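Local coordinates for IPT/TIG domain-containing protein BACOVA_02650 (Bacteroides ovatus, PDB 5E7G), which binds xyloglucan at the bacterial cell surface, probably before the polysaccharide is transported into the periplasm for degradation, at residues Val200-Ser205 / Thr218-Ile223. Numbering follows the deposited sequence.
With EDO (1,2-ethanediol), chain H.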
loop_
_atom_site.group_PDB
_atom_site.type_symbol
_atom_site.label_atom_id
_atom_site.label_comp_id
_atom_site.label_asym_id
_atom_site.label_seq_id
_atom_site.Cartn_x
_atom_site.Cartn_y
_atom_site.Cartn_z
ATOM N N VAL A 200 0.391 4.167 -6.618
ATOM C CA VAL A 200 0.252 2.720 -6.692
ATOM C C VAL A 200 -1.201 2.369 -6.976
ATOM O O VAL A 200 -2.106 3.073 -6.527
ATOM C CB VAL A 200 0.704 2.042 -5.381
ATOM C CG1 VAL A 200 0.641 0.526 -5.500
ATOM C CG2 VAL A 200 2.103 2.499 -5.003
ATOM N N VAL A 201 -1.419 1.292 -7.725
ATOM C CA VAL A 201 -2.760 0.796 -8.000
ATOM C C VAL A 201 -2.932 -0.561 -7.335
ATOM O O VAL A 201 -2.160 -1.488 -7.579
ATOM C CB VAL A 201 -3.032 0.691 -9.513
ATOM C CG1 VAL A 201 -4.444 0.173 -9.778
ATOM C CG2 VAL A 201 -2.849 2.065 -10.169
ATOM N N THR A 202 -3.942 -0.651 -6.474
ATOM C CA THR A 202 -4.255 -1.876 -5.743
ATOM C C THR A 202 -5.258 -2.730 -6.505
ATOM O O THR A 202 -5.091 -3.942 -6.626
ATOM C CB THR A 202 -4.839 -1.562 -4.349
ATOM O OG1 THR A 202 -3.931 -0.725 -3.627
ATOM C CG2 THR A 202 -5.064 -2.832 -3.559
ATOM N N ALA A 203 -6.309 -2.093 -7.009
ATOM C CA ALA A 203 -7.397 -2.813 -7.650
ATOM C C ALA A 203 -8.183 -1.931 -8.613
ATOM O O ALA A 203 -8.149 -0.697 -8.522
ATOM C CB ALA A 203 -8.324 -3.386 -6.599
ATOM N N VAL A 204 -8.897 -2.578 -9.528
ATOM C CA VAL A 204 -9.784 -1.889 -10.452
ATOM C C VAL A 204 -11.158 -2.551 -10.382
ATOM O O VAL A 204 -11.258 -3.762 -10.234
ATOM C CB VAL A 204 -9.228 -1.908 -11.900
ATOM C CG1 VAL A 204 -10.103 -1.079 -12.816
ATOM C CG2 VAL A 204 -7.796 -1.372 -11.932
ATOM N N SER A 205 -12.216 -1.750 -10.474
ATOM C CA SER A 205 -13.570 -2.245 -10.246
ATOM C C SER A 205 -13.966 -3.357 -11.211
ATOM O O SER A 205 -14.805 -4.201 -10.893
ATOM C CB SER A 205 -14.569 -1.093 -10.357
ATOM O OG SER A 205 -14.680 -0.627 -11.695
ATOM N N THR A 218 -8.542 1.672 -6.952
ATOM C CA THR A 218 -8.017 1.737 -5.594
ATOM C C THR A 218 -6.504 1.794 -5.637
ATOM O O THR A 218 -5.872 1.187 -6.506
ATOM C CB THR A 218 -8.461 0.522 -4.760
ATOM O OG1 THR A 218 -9.885 0.564 -4.600
ATOM C CG2 THR A 218 -7.810 0.533 -3.384
ATOM N N GLY A 219 -5.928 2.528 -4.693
ATOM C CA GLY A 219 -4.488 2.651 -4.605
ATOM C C GLY A 219 -4.052 3.649 -3.552
ATOM O O GLY A 219 -4.730 3.843 -2.543
ATOM N N GLN A 220 -2.912 4.283 -3.797
ATOM C CA GLN A 220 -2.336 5.232 -2.848
ATOM C C GLN A 220 -1.514 6.306 -3.578
ATOM O O GLN A 220 -0.994 6.078 -4.675
ATOM C CB GLN A 220 -1.485 4.488 -1.799
ATOM C CG GLN A 220 -0.573 3.405 -2.366
ATOM C CD GLN A 220 -0.163 2.333 -1.348
ATOM O OE1 GLN A 220 -0.803 1.284 -1.243
ATOM N NE2 GLN A 220 0.925 2.576 -0.624
ATOM N N ASN A 221 -1.444 7.488 -2.967
ATOM C CA ASN A 221 -0.703 8.624 -3.510
ATOM C C ASN A 221 -1.302 9.147 -4.814
ATOM O O ASN A 221 -0.575 9.575 -5.708
ATOM C CB ASN A 221 0.765 8.254 -3.736
ATOM C CG ASN A 221 1.377 7.554 -2.547
ATOM O OD1 ASN A 221 1.083 7.885 -1.400
ATOM N ND2 ASN A 221 2.236 6.577 -2.814
ATOM N N PHE A 222 -2.623 9.100 -4.928
ATOM C CA PHE A 222 -3.298 9.721 -6.054
ATOM C C PHE A 222 -3.399 11.230 -5.792
ATOM O O PHE A 222 -4.473 11.759 -5.496
ATOM C CB PHE A 222 -4.678 9.099 -6.270
ATOM C CG PHE A 222 -4.644 7.655 -6.706
ATOM C CD1 PHE A 222 -3.568 7.144 -7.408
ATOM C CD2 PHE A 222 -5.702 6.810 -6.418
ATOM C CE1 PHE A 222 -3.542 5.814 -7.811
ATOM C CE2 PHE A 222 -5.684 5.480 -6.817
ATOM C CZ PHE A 222 -4.602 4.985 -7.515
ATOM N N ILE A 223 -2.261 11.905 -5.912
ATOM C CA ILE A 223 -2.140 13.311 -5.559
ATOM C C ILE A 223 -1.983 14.155 -6.818
ATOM O O ILE A 223 -1.017 13.988 -7.570
ATOM C CB ILE A 223 -0.932 13.553 -4.634
ATOM C CG1 ILE A 223 -1.053 12.712 -3.359
ATOM C CG2 ILE A 223 -0.809 15.030 -4.285
ATOM C CD1 ILE A 223 0.287 12.466 -2.669
HETATM C C1 EDO H . -4.972 -3.859 -10.543
HETATM O O1 EDO H . -4.700 -4.979 -11.387
HETATM C C2 EDO H . -3.743 -3.547 -9.697
HETATM O O2 EDO H . -2.665 -3.103 -10.535
HETATM O O HOH W 1 -5.229 0.600 -1.532
#
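A classic beta bulge interrupts the antiparallel hairpin of strands 200-204 and 214-220, where Thr-202 and Ala-203 together face Thr-218. The evidence is a shared acceptor: Thr-218 O takes Thr-202 N at 2.7 Å and, more weakly, Ala-203 N at 3.3 Å. Thr-202 N stands above the carbonyl plane, 36° out of it, rather than on a lone pair. Thr-218 N returns a nearly straight bond to Ala-203 O (2.9 Å, 168° at the hydrogen). Before the bulge the pairing is regular, Val-200 and Gln-220 exchanging two backbone bonds. Beside them Val-200 CB packs on Gln-220 CG at 3.5 Å, the two side chains lying alongside each other; CG of Gln-220 sits between its backbone N and carbonyl carbon (chi1 44°), from where the chain extends. Gly-219 CA comes within 3.1 Å of Val-200 O as a CA-H...O contact, an approach that a residue without a side chain permits. The same carbonyl oxygen meets Phe-222 CZ at 3.3 Å, while Val-201 CG2 reaches that ring's edge near its plane. At the bulge Thr-202 CB, directed toward the partner strand, touches Thr-218 CG2 (3.8 Å), on the face of Val-200 and Gln-220. Phe-222, the centre of an inverse gamma turn, also packs on Ile-217. Strand 200-204 is the bulged outermost strand of a four-stranded antiparallel sheet, followed by 214-220, 249-253 and 242-243, in keeping with the immunoglobulin-like beta sandwich of IPT/TIG domains.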